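PDB 4EBY: chitin elicitor receptor kinase 1 from Arabidopsis thaliana, which probably binds chitin oligomers through the LysM motifs of its ectodomain and is activated as an immune receptor by chitin-induced dimerization. Local coordinates for residues L7-Y12 with L62-C67; A98-M103 with F143-L148. All coordinates share one frame; numbering follows the deposited sequence.

Interaction 1 (L7-Y12 with L62-C67); sequences LALASY and LVPFPC
Leu62 opens the pairing by lying against Ser11, its methyl CD2 reaching Ser11 CB at 4.2 Å. Val63 exchanges both backbone hydrogen bonds with Ala10, Ala10 N giving to Val63 O at 2.8 Å. Pro64 faces Leu9 in a non-hydrogen-bonded antiparallel pair, a place that asks for no N-H toward strand 8-12 and so tolerates a proline. Its CB is met by Leu7 CD1 (3.8 Å) and Leu9 CD2 (3.9 Å). Phe65 restores the hydrogen-bonded pattern with Ala8 through a second reciprocal pair. Its CG sits between the backbone N and carbonyl carbon (chi1 69°), which folds the ring back over strand 8-12: Ala8 CB lies over one face, a CH-pi contact 4.1 Å from the centroid, and edge atom CE2 touches Ala10 CB at 3.7 Å. The single methyls of Ala8 and Ala10 let the ring lie close to the strand. Cys67 sets its CB against Ala8 CB (3.9 Å) and sends SG into the disulfide with Cys129. The pairing joins the first and last strands of a LysM beta-alpha-alpha-beta unit, with helices 20-26 and 40-43 between them. Strand 74-82 flanks strand 60-70, strand 143-147 flanks strand 8-13, and helix 20-26 packs on Val63 through Ile23.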
loop_
_atom_site.group_PDB
_atom_site.type_symbol
_atom_site.label_atom_id
_atom_site.label_comp_id
_atom_site.label_asym_id
_atom_site.label_seq_id
_atom_site.Cartn_x
_atom_site.Cartn_y
_atom_site.Cartn_z
ATOM N N LEU A 7 3.370 -7.768 9.137
ATOM C CA LEU A 7 3.332 -6.548 8.370
ATOM C C LEU A 7 3.193 -6.781 6.884
ATOM O O LEU A 7 3.324 -7.907 6.376
ATOM C CB LEU A 7 4.561 -5.700 8.618
ATOM C CG LEU A 7 5.785 -6.046 7.778
ATOM C CD1 LEU A 7 6.682 -4.819 7.735
ATOM C CD2 LEU A 7 6.497 -7.197 8.380
ATOM N N ALA A 8 2.886 -5.688 6.203
ATOM C CA ALA A 8 2.790 -5.650 4.760
ATOM C C ALA A 8 3.451 -4.357 4.307
ATOM O O ALA A 8 3.846 -3.526 5.149
ATOM C CB ALA A 8 1.314 -5.696 4.301
ATOM N N LEU A 9 3.592 -4.183 2.996
ATOM C CA LEU A 9 4.183 -2.952 2.447
ATOM C C LEU A 9 3.179 -2.330 1.491
ATOM O O LEU A 9 2.504 -3.051 0.751
ATOM C CB LEU A 9 5.475 -3.262 1.694
ATOM C CG LEU A 9 6.627 -3.785 2.549
ATOM C CD1 LEU A 9 7.734 -4.315 1.672
ATOM C CD2 LEU A 9 7.146 -2.641 3.422
ATOM N N ALA A 10 3.049 -1.006 1.524
ATOM C CA ALA A 10 2.190 -0.308 0.570
ATOM C C ALA A 10 3.054 0.414 -0.453
ATOM O O ALA A 10 4.035 1.070 -0.096
ATOM C CB ALA A 10 1.281 0.702 1.295
ATOM N N SER A 11 2.699 0.301 -1.723
ATOM C CA SER A 11 3.446 0.984 -2.774
ATOM C C SER A 11 2.773 2.287 -3.133
ATOM O O SER A 11 1.658 2.289 -3.663
ATOM C CB SER A 11 3.527 0.098 -4.025
ATOM O OG SER A 11 4.276 0.755 -5.045
ATOM N N TYR A 12 3.444 3.395 -2.805
ATOM C CA TYR A 12 2.860 4.721 -2.976
ATOM C C TYR A 12 3.555 5.464 -4.121
ATOM O O TYR A 12 4.690 5.912 -3.985
ATOM C CB TYR A 12 3.022 5.486 -1.651
ATOM C CG TYR A 12 2.196 6.742 -1.507
ATOM C CD1 TYR A 12 1.181 6.818 -0.559
ATOM C CD2 TYR A 12 2.437 7.852 -2.312
ATOM C CE1 TYR A 12 0.427 7.999 -0.407
ATOM C CE2 TYR A 12 1.686 9.002 -2.184
ATOM C CZ TYR A 12 0.684 9.067 -1.243
ATOM O OH TYR A 12 -0.030 10.248 -1.122
ATOM N N LEU A 62 7.854 2.568 -0.721
ATOM C CA LEU A 62 7.297 1.433 0.017
ATOM C C LEU A 62 7.114 1.793 1.485
ATOM O O LEU A 62 8.045 2.266 2.128
ATOM C CB LEU A 62 8.234 0.220 -0.095
ATOM C CG LEU A 62 8.267 -0.421 -1.473
ATOM C CD1 LEU A 62 9.399 -1.435 -1.529
ATOM C CD2 LEU A 62 6.920 -1.080 -1.777
ATOM N N VAL A 63 5.919 1.557 2.016
ATOM C CA VAL A 63 5.649 1.916 3.405
ATOM C C VAL A 63 5.189 0.700 4.195
ATOM O O VAL A 63 4.160 0.099 3.859
ATOM C CB VAL A 63 4.539 3.018 3.478
ATOM C CG1 VAL A 63 4.267 3.468 4.929
ATOM C CG2 VAL A 63 4.909 4.223 2.623
ATOM N N PRO A 64 5.900 0.339 5.276
ATOM C CA PRO A 64 5.416 -0.809 6.056
ATOM C C PRO A 64 4.172 -0.461 6.870
ATOM O O PRO A 64 4.051 0.677 7.352
ATOM C CB PRO A 64 6.589 -1.113 6.990
ATOM C CG PRO A 64 7.202 0.284 7.231
ATOM C CD PRO A 64 7.080 0.998 5.899
ATOM N N PHE A 65 3.246 -1.410 6.991
ATOM C CA PHE A 65 2.045 -1.204 7.811
ATOM C C PHE A 65 1.530 -2.535 8.375
ATOM O O PHE A 65 1.911 -3.607 7.884
ATOM C CB PHE A 65 0.959 -0.449 7.025
ATOM C CG PHE A 65 0.340 -1.239 5.880
ATOM C CD1 PHE A 65 -0.911 -1.816 6.047
ATOM C CD2 PHE A 65 0.972 -1.347 4.651
ATOM C CE1 PHE A 65 -1.527 -2.517 4.999
ATOM C CE2 PHE A 65 0.364 -2.059 3.583
ATOM C CZ PHE A 65 -0.889 -2.630 3.761
ATOM N N PRO A 66 0.705 -2.487 9.434
ATOM C CA PRO A 66 0.226 -3.759 10.015
ATOM C C PRO A 66 -0.795 -4.418 9.101
ATOM O O PRO A 66 -1.567 -3.733 8.438
ATOM C CB PRO A 66 -0.489 -3.321 11.306
ATOM C CG PRO A 66 0.003 -1.901 11.574
ATOM C CD PRO A 66 0.269 -1.315 10.216
ATOM N N CYS A 67 -0.808 -5.744 9.067
ATOM C CA CYS A 67 -1.729 -6.456 8.178
ATOM C C CYS A 67 -2.605 -7.339 9.067
ATOM O O CYS A 67 -2.138 -8.327 9.631
ATOM C CB CYS A 67 -0.931 -7.266 7.146
ATOM S SG CYS A 67 -1.951 -8.171 5.899
#

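Interaction 2 (A98-M103 with F143-L148); sequences ANLTTM and FVTYPL. With NAG (2-acetamido-2-deoxy-beta-D-glucopyranose), chain C; NAG (2-acetamido-2-deoxy-beta-D-glucopyranose), chain D.
Leu100 sets its methyl CD2 against the CG-CD edge of the Pro147 ring, 3.6 Å from Pro147 CG, the two side chains crossing at a slant. The same methyl rests 3.6 Å from Thr145 O and, more loosely, against Thr145 CG2. Thr145 suits this spot by presenting a methyl here while its hydroxyl bonds to Asn128 O. Pro147, a rigid, puckered apolar ring, also offers CG to Asn99 O (3.6 Å) and CB to Asn99 CB (3.9 Å). The loop 98-103 links the two helices of a LysM beta-alpha-alpha-beta unit, whereas strand 143-147 opens the next, so the contact joins two neighbouring motifs. Ala98 and Asn99 both take left-handed backbone conformations (positive phi). Asn99, Leu100 and Thr101 form an N-glycosylation sequon: Asn99 ND2 is covalently bonded to C1 of a NAG at 1.4 Å. With CG anti to the carbonyl carbon (chi1 -61°), the amide runs on from a CB that still touches Pro147, so the sugar is attached beside the contact; its acetyl methyl C8 touches Ala98 CB (3.6 Å). Thr101 OG1 bonds to Leu126 O and lies 3.7 Å from the acetyl methyl C8 of a second NAG, a contact without a hydrogen bond. Thr102 OG1 N-caps helix 103-109, accepting from Ser105 N.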
loop_
_atom_site.group_PDB
_atom_site.type_symbol
_atom_site.label_atom_id
_atom_site.label_comp_id
_atom_site.label_asym_id
_atom_site.label_seq_id
_atom_site.Cartn_x
_atom_site.Cartn_y
_atom_site.Cartn_z
ATOM N N ALA A 98 -3.096 7.447 -3.115
ATOM C CA ALA A 98 -2.417 6.932 -4.302
ATOM C C ALA A 98 -2.960 5.580 -4.768
ATOM O O ALA A 98 -2.197 4.665 -5.100
ATOM C CB ALA A 98 -0.912 6.829 -4.035
ATOM N N ASN A 99 -4.282 5.487 -4.789
ATOM C CA ASN A 99 -4.993 4.266 -5.208
ATOM C C ASN A 99 -4.784 3.025 -4.358
ATOM O O ASN A 99 -5.106 1.901 -4.797
ATOM C CB ASN A 99 -4.756 3.987 -6.689
ATOM C CG ASN A 99 -5.260 5.115 -7.553
ATOM O OD1 ASN A 99 -6.400 5.570 -7.388
ATOM N ND2 ASN A 99 -4.395 5.604 -8.454
ATOM N N LEU A 100 -4.294 3.219 -3.132
ATOM C CA LEU A 100 -4.190 2.116 -2.182
ATOM C C LEU A 100 -5.546 1.807 -1.575
ATOM O O LEU A 100 -5.743 0.742 -0.997
ATOM C CB LEU A 100 -3.187 2.445 -1.073
ATOM C CG LEU A 100 -1.726 2.528 -1.516
ATOM C CD1 LEU A 100 -0.945 3.332 -0.495
ATOM C CD2 LEU A 100 -1.143 1.104 -1.679
ATOM N N THR A 101 -6.467 2.763 -1.690
ATOM C CA THR A 101 -7.869 2.548 -1.318
ATOM C C THR A 101 -8.764 3.004 -2.470
ATOM O O THR A 101 -8.261 3.481 -3.489
ATOM C CB THR A 101 -8.212 3.268 0.014
ATOM O OG1 THR A 101 -9.438 2.745 0.551
ATOM C CG2 THR A 101 -8.332 4.795 -0.197
ATOM N N THR A 102 -10.084 2.819 -2.340
ATOM C CA THR A 102 -11.010 3.252 -3.388
ATOM C C THR A 102 -12.047 4.207 -2.826
ATOM O O THR A 102 -12.337 4.190 -1.628
ATOM C CB THR A 102 -11.760 2.072 -4.030
ATOM O OG1 THR A 102 -12.612 1.451 -3.059
ATOM C CG2 THR A 102 -10.774 1.050 -4.581
ATOM N N MET A 103 -12.625 5.015 -3.702
ATOM C CA MET A 103 -13.635 5.958 -3.258
ATOM C C MET A 103 -14.856 5.215 -2.751
ATOM O O MET A 103 -15.480 5.640 -1.785
ATOM C CB MET A 103 -14.010 6.937 -4.366
ATOM C CG MET A 103 -14.480 6.295 -5.633
ATOM S SD MET A 103 -14.830 7.585 -6.836
ATOM C CE MET A 103 -16.165 8.406 -5.979
ATOM N N PHE A 143 4.290 -9.054 1.596
ATOM C CA PHE A 143 3.673 -8.647 0.333
ATOM C C PHE A 143 3.449 -7.169 0.222
ATOM O O PHE A 143 3.079 -6.511 1.205
ATOM C CB PHE A 143 2.347 -9.381 0.109
ATOM C CG PHE A 143 2.556 -10.815 -0.261
ATOM C CD1 PHE A 143 2.508 -11.205 -1.588
ATOM C CD2 PHE A 143 2.894 -11.742 0.704
ATOM C CE1 PHE A 143 2.784 -12.532 -1.942
ATOM C CE2 PHE A 143 3.178 -13.047 0.373
ATOM C CZ PHE A 143 3.097 -13.455 -0.949
ATOM N N VAL A 144 3.672 -6.676 -0.988
ATOM C CA VAL A 144 3.431 -5.279 -1.330
ATOM C C VAL A 144 2.036 -5.182 -1.919
ATOM O O VAL A 144 1.691 -5.904 -2.858
ATOM C CB VAL A 144 4.417 -4.766 -2.399
ATOM C CG1 VAL A 144 4.179 -3.287 -2.683
ATOM C CG2 VAL A 144 5.886 -4.997 -1.974
ATOM N N THR A 145 1.228 -4.302 -1.348
ATOM C CA THR A 145 -0.033 -3.919 -1.949
ATOM C C THR A 145 0.297 -2.874 -3.016
ATOM O O THR A 145 0.711 -1.744 -2.706
ATOM C CB THR A 145 -0.943 -3.326 -0.869
ATOM O OG1 THR A 145 -1.232 -4.353 0.092
ATOM C CG2 THR A 145 -2.242 -2.829 -1.469
ATOM N N TYR A 146 0.144 -3.270 -4.272
ATOM C CA TYR A 146 0.722 -2.540 -5.388
ATOM C C TYR A 146 -0.369 -2.068 -6.335
ATOM O O TYR A 146 -0.933 -2.853 -7.083
ATOM C CB TYR A 146 1.716 -3.478 -6.116
ATOM C CG TYR A 146 2.512 -2.845 -7.238
ATOM C CD1 TYR A 146 3.832 -2.469 -7.044
ATOM C CD2 TYR A 146 1.957 -2.670 -8.504
ATOM C CE1 TYR A 146 4.585 -1.916 -8.067
ATOM C CE2 TYR A 146 2.707 -2.105 -9.540
ATOM C CZ TYR A 146 4.021 -1.731 -9.302
ATOM O OH TYR A 146 4.798 -1.182 -10.299
ATOM N N PRO A 147 -0.720 -0.776 -6.288
ATOM C CA PRO A 147 -1.720 -0.287 -7.247
ATOM C C PRO A 147 -1.119 -0.188 -8.658
ATOM O O PRO A 147 -0.066 0.434 -8.862
ATOM C CB PRO A 147 -2.082 1.111 -6.691
ATOM C CG PRO A 147 -1.638 1.065 -5.230
ATOM C CD PRO A 147 -0.378 0.237 -5.270
ATOM N N LEU A 148 -1.790 -0.824 -9.615
ATOM C CA LEU A 148 -1.332 -0.865 -11.004
ATOM C C LEU A 148 -1.469 0.481 -11.692
ATOM O O LEU A 148 -2.458 1.192 -11.495
ATOM C CB LEU A 148 -2.130 -1.903 -11.794
ATOM C CG LEU A 148 -1.891 -3.371 -11.435
ATOM C CD1 LEU A 148 -2.863 -4.269 -12.217
ATOM C CD2 LEU A 148 -0.436 -3.782 -11.702
HETATM C C1 NAG C . -4.875 6.739 -9.218
HETATM C C2 NAG C . -3.622 7.476 -9.710
HETATM C C3 NAG C . -4.003 8.627 -10.649
HETATM C C4 NAG C . -5.005 8.206 -11.717
HETATM C C5 NAG C . -6.128 7.369 -11.110
HETATM C C6 NAG C . -7.076 6.814 -12.170
HETATM C C7 NAG C . -1.590 7.829 -8.378
HETATM C C8 NAG C . -0.929 8.565 -7.234
HETATM N N2 NAG C . -2.901 8.013 -8.577
HETATM O O3 NAG C . -2.851 9.188 -11.262
HETATM O O4 NAG C . -5.565 9.367 -12.302
HETATM O O5 NAG C . -5.584 6.291 -10.370
HETATM O O6 NAG C . -6.343 5.972 -13.038
HETATM O O7 NAG C . -0.918 7.079 -9.087
HETATM C C1 NAG D . -10.495 -5.149 0.387
HETATM C C2 NAG D . -11.208 -4.263 -0.639
HETATM C C3 NAG D . -12.725 -4.392 -0.551
HETATM C C4 NAG D . -13.170 -5.835 -0.465
HETATM C C5 NAG D . -12.317 -6.618 0.530
HETATM C C6 NAG D . -12.683 -8.098 0.555
HETATM C C7 NAG D . -10.082 -2.136 -1.059
HETATM C C8 NAG D . -9.960 -0.681 -0.612
HETATM N N2 NAG D . -10.921 -2.867 -0.364
HETATM O O3 NAG D . -13.348 -3.765 -1.658
HETATM O O4 NAG D . -14.523 -5.842 -0.046
HETATM O O5 NAG D . -10.946 -6.480 0.210
HETATM O O6 NAG D . -12.508 -8.689 -0.713
HETATM O O7 NAG D . -9.411 -2.595 -1.984
#

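From the N terminus, strand 8-13 leads through helices 20-26 and 40-43 before strand 60-70 returns beside it, and interaction 1 closes that loop of the first LysM unit. Only then does interaction 2 open: the chain leaves the inter-helix loop 98-103, runs through helix 103-109 and strand 122-128, and closes on strand 143-147. The two are therefore in series, neither enclosing nor crossing the other. In space they meet at strand 8-13, which pairs with strand 60-70 on one side and strand 143-147 on the other. Leu9 O probably accepts a hydrogen bond from Thr145 N (2.8 Å), and Ser11 O packs near Leu100 and Pro147, so all three LysM units adjoin here.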